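Local coordinates for protein glycinin A3B4 subunit (Glycine max, PDB 2D5F) that probably serves as a seed storage protein, an 11S globulin precursor built from two cupin domains that assembles into oligomers, at residues B[369-383]-B[429-443]. Residues are numbered along the deposited sequence; the frame is centred on the assembly and turned at random.
Sequences AQYVVLYRNGIYSPH and VVAEQGGEQGLEYVV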
# COMPACT_ATOMS: atom_id res chain seq x y z
N ALA B 369 -15.39 -1.12 -16.25
CA ALA B 369 -16.34 -1.01 -17.34
C ALA B 369 -17.16 0.26 -17.27
O ALA B 369 -17.14 0.97 -16.27
CB ALA B 369 -17.27 -2.22 -17.34
N GLN B 370 -17.86 0.53 -18.36
CA GLN B 370 -18.76 1.67 -18.42
C GLN B 370 -20.02 1.21 -19.14
O GLN B 370 -19.98 0.27 -19.93
CB GLN B 370 -18.12 2.84 -19.19
CG GLN B 370 -17.02 3.55 -18.41
CD GLN B 370 -16.52 4.80 -19.11
OE1 GLN B 370 -16.17 4.75 -20.28
NE2 GLN B 370 -16.49 5.92 -18.39
N TYR B 371 -21.14 1.84 -18.81
CA TYR B 371 -22.38 1.53 -19.48
C TYR B 371 -22.79 2.86 -20.07
O TYR B 371 -22.89 3.86 -19.36
CB TYR B 371 -23.45 1.02 -18.53
CG TYR B 371 -24.61 0.42 -19.28
CD1 TYR B 371 -25.83 1.10 -19.41
CD2 TYR B 371 -24.48 -0.81 -19.91
CE1 TYR B 371 -26.88 0.57 -20.17
CE2 TYR B 371 -25.52 -1.35 -20.66
CZ TYR B 371 -26.71 -0.66 -20.79
OH TYR B 371 -27.71 -1.21 -21.56
N VAL B 372 -23.00 2.87 -21.38
CA VAL B 372 -23.35 4.10 -22.07
C VAL B 372 -24.71 4.01 -22.74
O VAL B 372 -25.04 3.02 -23.40
CB VAL B 372 -22.29 4.43 -23.14
CG1 VAL B 372 -22.66 5.71 -23.88
CG2 VAL B 372 -20.91 4.59 -22.48
N VAL B 373 -25.51 5.06 -22.56
CA VAL B 373 -26.82 5.14 -23.19
C VAL B 373 -26.89 6.45 -23.97
O VAL B 373 -26.78 7.53 -23.38
CB VAL B 373 -27.96 5.13 -22.16
CG1 VAL B 373 -29.30 5.29 -22.87
CG2 VAL B 373 -27.94 3.83 -21.37
N LEU B 374 -27.03 6.35 -25.28
CA LEU B 374 -27.13 7.53 -26.13
C LEU B 374 -28.53 7.56 -26.71
O LEU B 374 -29.03 6.56 -27.23
CB LEU B 374 -26.10 7.48 -27.27
CG LEU B 374 -24.63 7.61 -26.85
CD1 LEU B 374 -23.73 7.41 -28.07
CD2 LEU B 374 -24.40 8.98 -26.22
N TYR B 375 -29.18 8.71 -26.59
CA TYR B 375 -30.52 8.87 -27.12
C TYR B 375 -30.39 9.21 -28.59
O TYR B 375 -29.28 9.43 -29.09
CB TYR B 375 -31.26 9.98 -26.36
CG TYR B 375 -31.25 9.80 -24.86
CD1 TYR B 375 -31.57 8.57 -24.28
CD2 TYR B 375 -30.91 10.85 -24.02
CE1 TYR B 375 -31.56 8.40 -22.89
CE2 TYR B 375 -30.90 10.70 -22.64
CZ TYR B 375 -31.22 9.47 -22.08
OH TYR B 375 -31.22 9.34 -20.71
N ARG B 376 -31.52 9.25 -29.29
CA ARG B 376 -31.56 9.56 -30.71
C ARG B 376 -30.66 10.74 -31.03
O ARG B 376 -30.83 11.83 -30.48
CB ARG B 376 -33.00 9.85 -31.14
CG ARG B 376 -33.22 9.97 -32.64
CD ARG B 376 -34.70 10.22 -32.94
NE ARG B 376 -34.96 10.53 -34.34
CZ ARG B 376 -35.00 9.63 -35.32
NH1 ARG B 376 -34.78 8.34 -35.06
NH2 ARG B 376 -35.24 10.01 -36.57
N ASN B 377 -29.70 10.52 -31.92
CA ASN B 377 -28.75 11.55 -32.33
C ASN B 377 -27.78 11.99 -31.25
O ASN B 377 -26.96 12.88 -31.48
CB ASN B 377 -29.51 12.76 -32.87
CG ASN B 377 -30.34 12.42 -34.09
OD1 ASN B 377 -29.82 11.88 -35.07
ND2 ASN B 377 -31.62 12.75 -34.05
N GLY B 378 -27.86 11.37 -30.08
CA GLY B 378 -26.97 11.73 -28.99
C GLY B 378 -25.53 11.39 -29.34
O GLY B 378 -25.26 10.31 -29.87
N ILE B 379 -24.62 12.29 -29.03
CA ILE B 379 -23.21 12.07 -29.34
C ILE B 379 -22.27 11.97 -28.15
O ILE B 379 -22.37 12.74 -27.19
CB ILE B 379 -22.67 13.20 -30.25
CG1 ILE B 379 -23.35 13.16 -31.62
CG2 ILE B 379 -21.15 13.06 -30.40
CD1 ILE B 379 -22.93 14.29 -32.54
N TYR B 380 -21.36 11.00 -28.21
CA TYR B 380 -20.33 10.83 -27.20
C TYR B 380 -19.11 11.31 -27.99
O TYR B 380 -18.50 10.55 -28.74
CB TYR B 380 -20.17 9.35 -26.82
CG TYR B 380 -19.28 9.09 -25.62
CD1 TYR B 380 -18.34 10.04 -25.20
CD2 TYR B 380 -19.35 7.88 -24.93
CE1 TYR B 380 -17.49 9.77 -24.13
CE2 TYR B 380 -18.51 7.61 -23.87
CZ TYR B 380 -17.58 8.56 -23.47
OH TYR B 380 -16.74 8.28 -22.41
N SER B 381 -18.79 12.60 -27.83
CA SER B 381 -17.69 13.22 -28.57
C SER B 381 -16.36 12.47 -28.52
O SER B 381 -16.11 11.67 -27.62
CB SER B 381 -17.50 14.66 -28.10
OG SER B 381 -17.36 14.74 -26.70
N PRO B 382 -15.48 12.72 -29.51
CA PRO B 382 -14.17 12.07 -29.60
C PRO B 382 -13.43 12.02 -28.26
O PRO B 382 -13.16 13.04 -27.64
CB PRO B 382 -13.44 12.92 -30.64
CG PRO B 382 -14.55 13.27 -31.58
CD PRO B 382 -15.67 13.66 -30.63
N HIS B 383 -13.12 10.80 -27.84
CA HIS B 383 -12.42 10.55 -26.59
C HIS B 383 -11.53 9.33 -26.77
O HIS B 383 -11.67 8.60 -27.76
CB HIS B 383 -13.43 10.29 -25.46
CG HIS B 383 -14.35 9.14 -25.73
ND1 HIS B 383 -15.41 9.21 -26.61
CD2 HIS B 383 -14.38 7.88 -25.21
CE1 HIS B 383 -16.05 8.05 -26.63
NE2 HIS B 383 -15.44 7.23 -25.79
N VAL B 429 -8.67 7.01 -30.80
CA VAL B 429 -9.76 7.93 -30.55
C VAL B 429 -11.07 7.38 -31.11
O VAL B 429 -11.14 6.93 -32.25
CB VAL B 429 -9.45 9.29 -31.17
CG1 VAL B 429 -10.58 10.28 -30.88
CG2 VAL B 429 -8.12 9.80 -30.61
N VAL B 430 -12.11 7.41 -30.28
CA VAL B 430 -13.41 6.90 -30.68
C VAL B 430 -14.55 7.89 -30.41
O VAL B 430 -14.46 8.75 -29.52
CB VAL B 430 -13.71 5.56 -29.96
CG1 VAL B 430 -13.73 5.77 -28.45
CG2 VAL B 430 -15.03 4.97 -30.45
N ALA B 431 -15.62 7.77 -31.19
CA ALA B 431 -16.79 8.62 -31.03
C ALA B 431 -18.02 7.82 -31.43
O ALA B 431 -17.94 6.93 -32.28
CB ALA B 431 -16.67 9.87 -31.89
N GLU B 432 -19.15 8.11 -30.80
CA GLU B 432 -20.40 7.40 -31.08
C GLU B 432 -21.60 8.33 -31.16
O GLU B 432 -21.68 9.32 -30.43
CB GLU B 432 -20.66 6.36 -29.99
CG GLU B 432 -19.66 5.21 -29.91
CD GLU B 432 -18.63 5.37 -28.80
OE1 GLU B 432 -17.92 4.38 -28.52
OE2 GLU B 432 -18.52 6.47 -28.21
N GLN B 433 -22.54 8.02 -32.06
CA GLN B 433 -23.76 8.81 -32.19
C GLN B 433 -24.96 7.87 -32.26
O GLN B 433 -25.04 7.01 -33.14
CB GLN B 433 -23.74 9.70 -33.43
CG GLN B 433 -25.06 10.48 -33.61
CD GLN B 433 -24.91 11.69 -34.52
OE1 GLN B 433 -24.09 11.69 -35.44
NE2 GLN B 433 -25.71 12.72 -34.28
N GLY B 434 -25.88 8.03 -31.32
CA GLY B 434 -27.06 7.19 -31.28
C GLY B 434 -27.87 7.26 -32.56
O GLY B 434 -28.03 8.33 -33.16
N GLY B 435 -28.37 6.11 -32.99
CA GLY B 435 -29.16 6.07 -34.21
C GLY B 435 -30.59 6.52 -33.97
O GLY B 435 -30.89 7.26 -33.03
N GLU B 436 -31.48 6.04 -34.82
CA GLU B 436 -32.89 6.37 -34.74
C GLU B 436 -33.53 5.90 -33.43
O GLU B 436 -34.31 6.63 -32.82
CB GLU B 436 -33.63 5.74 -35.93
CG GLU B 436 -32.98 6.00 -37.30
CD GLU B 436 -31.73 5.16 -37.56
OE1 GLU B 436 -30.70 5.35 -36.87
OE2 GLU B 436 -31.76 4.30 -38.46
N GLN B 437 -33.19 4.69 -33.01
CA GLN B 437 -33.75 4.13 -31.78
C GLN B 437 -32.80 4.29 -30.60
O GLN B 437 -33.03 3.72 -29.53
CB GLN B 437 -34.07 2.64 -31.96
CG GLN B 437 -34.96 2.33 -33.16
CD GLN B 437 -36.27 3.09 -33.13
OE1 GLN B 437 -37.08 2.92 -32.22
NE2 GLN B 437 -36.49 3.95 -34.13
N GLY B 438 -31.75 5.07 -30.79
CA GLY B 438 -30.79 5.26 -29.72
C GLY B 438 -29.76 4.16 -29.75
O GLY B 438 -29.78 3.29 -30.63
N LEU B 439 -28.85 4.18 -28.78
CA LEU B 439 -27.79 3.18 -28.70
C LEU B 439 -27.37 2.96 -27.26
O LEU B 439 -27.17 3.92 -26.51
CB LEU B 439 -26.57 3.65 -29.50
CG LEU B 439 -25.31 2.78 -29.34
CD1 LEU B 439 -25.47 1.47 -30.10
CD2 LEU B 439 -24.11 3.55 -29.86
N GLU B 440 -27.23 1.70 -26.87
CA GLU B 440 -26.80 1.35 -25.52
C GLU B 440 -25.72 0.29 -25.61
O GLU B 440 -25.82 -0.63 -26.42
CB GLU B 440 -27.95 0.77 -24.68
CG GLU B 440 -29.15 1.66 -24.51
CD GLU B 440 -30.06 1.16 -23.40
OE1 GLU B 440 -31.21 1.62 -23.34
OE2 GLU B 440 -29.62 0.32 -22.59
N TYR B 441 -24.70 0.41 -24.77
CA TYR B 441 -23.64 -0.58 -24.78
C TYR B 441 -22.80 -0.55 -23.52
O TYR B 441 -22.79 0.43 -22.77
CB TYR B 441 -22.72 -0.37 -25.99
CG TYR B 441 -21.98 0.95 -26.01
CD1 TYR B 441 -22.53 2.08 -26.61
CD2 TYR B 441 -20.72 1.06 -25.42
CE1 TYR B 441 -21.84 3.29 -26.64
CE2 TYR B 441 -20.02 2.27 -25.44
CZ TYR B 441 -20.58 3.37 -26.05
OH TYR B 441 -19.86 4.55 -26.08
N VAL B 442 -22.12 -1.66 -23.27
CA VAL B 442 -21.23 -1.75 -22.13
C VAL B 442 -19.85 -1.72 -22.77
O VAL B 442 -19.70 -2.12 -23.93
CB VAL B 442 -21.40 -3.07 -21.34
CG1 VAL B 442 -21.13 -4.27 -22.25
CG2 VAL B 442 -20.43 -3.09 -20.16
N VAL B 443 -18.86 -1.23 -22.04
CA VAL B 443 -17.51 -1.19 -22.56
C VAL B 443 -16.61 -1.78 -21.50
O VAL B 443 -16.50 -1.22 -20.41
CB VAL B 443 -16.98 0.23 -22.80
CG1 VAL B 443 -15.67 0.16 -23.58
CG2 VAL B 443 -17.99 1.05 -23.51
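The imidazole of H383 lies between V430 and Y380: V430 CG1 rests over one face, 3.8 Å from the centroid of the H383 ring, and Y380 CE1 covers the opposite face. At the edge, E432 OE2 approaches H383 CE1 in the ring plane, while ND1 donates to the S381 carbonyl, fixing the ring's rotation. The phenol of Y441 takes V372 CB over one face, 3.5 Å from Y441 CZ, with V443 CG2 at its edge. Y441 CG sits between its backbone N and carbonyl carbon (chi1 63°), which lays the ring over V372 and carries OH to Y380. E432, bent at chi2, brings OE1 to 3.1 Å from Y441 OH, and its side chain lies about 3 Å from a bound magnesium ion.

The other face of the 369-374/438-443 pairing is more polar. Y371 has the Y441 carbonyl over one ring face and E440 OE2 near the ring plane at its edge; Y371 OH donates to E440 OE2 at 2.7 Å, ring and carboxylate planes 88° apart. T395 also bonds that hydroxyl, and R396 forms a salt bridge with E440. A phenylalanine in place of Y371 would probably leave E440 OE2 and T395 OG1 without their shared hydroxyl partner, and the carboxylate, still tied to R396, freer to turn.

In the two antiparallel ladders, V372 N donates to Y441 O at 2.8 Å, and Y380 N to E432 O at the same length. Between the L374/L439 and I379/Q433 pairs the register shifts by one, where 369-383 makes the type II turn Y375-G378 and 429-443 its corner at E436-Q437; a beta bulge precedes H383. It is a worked example of how a cupin jelly-roll beta-barrel closes, each segment passing from one sheet to the facing one and pairing in both.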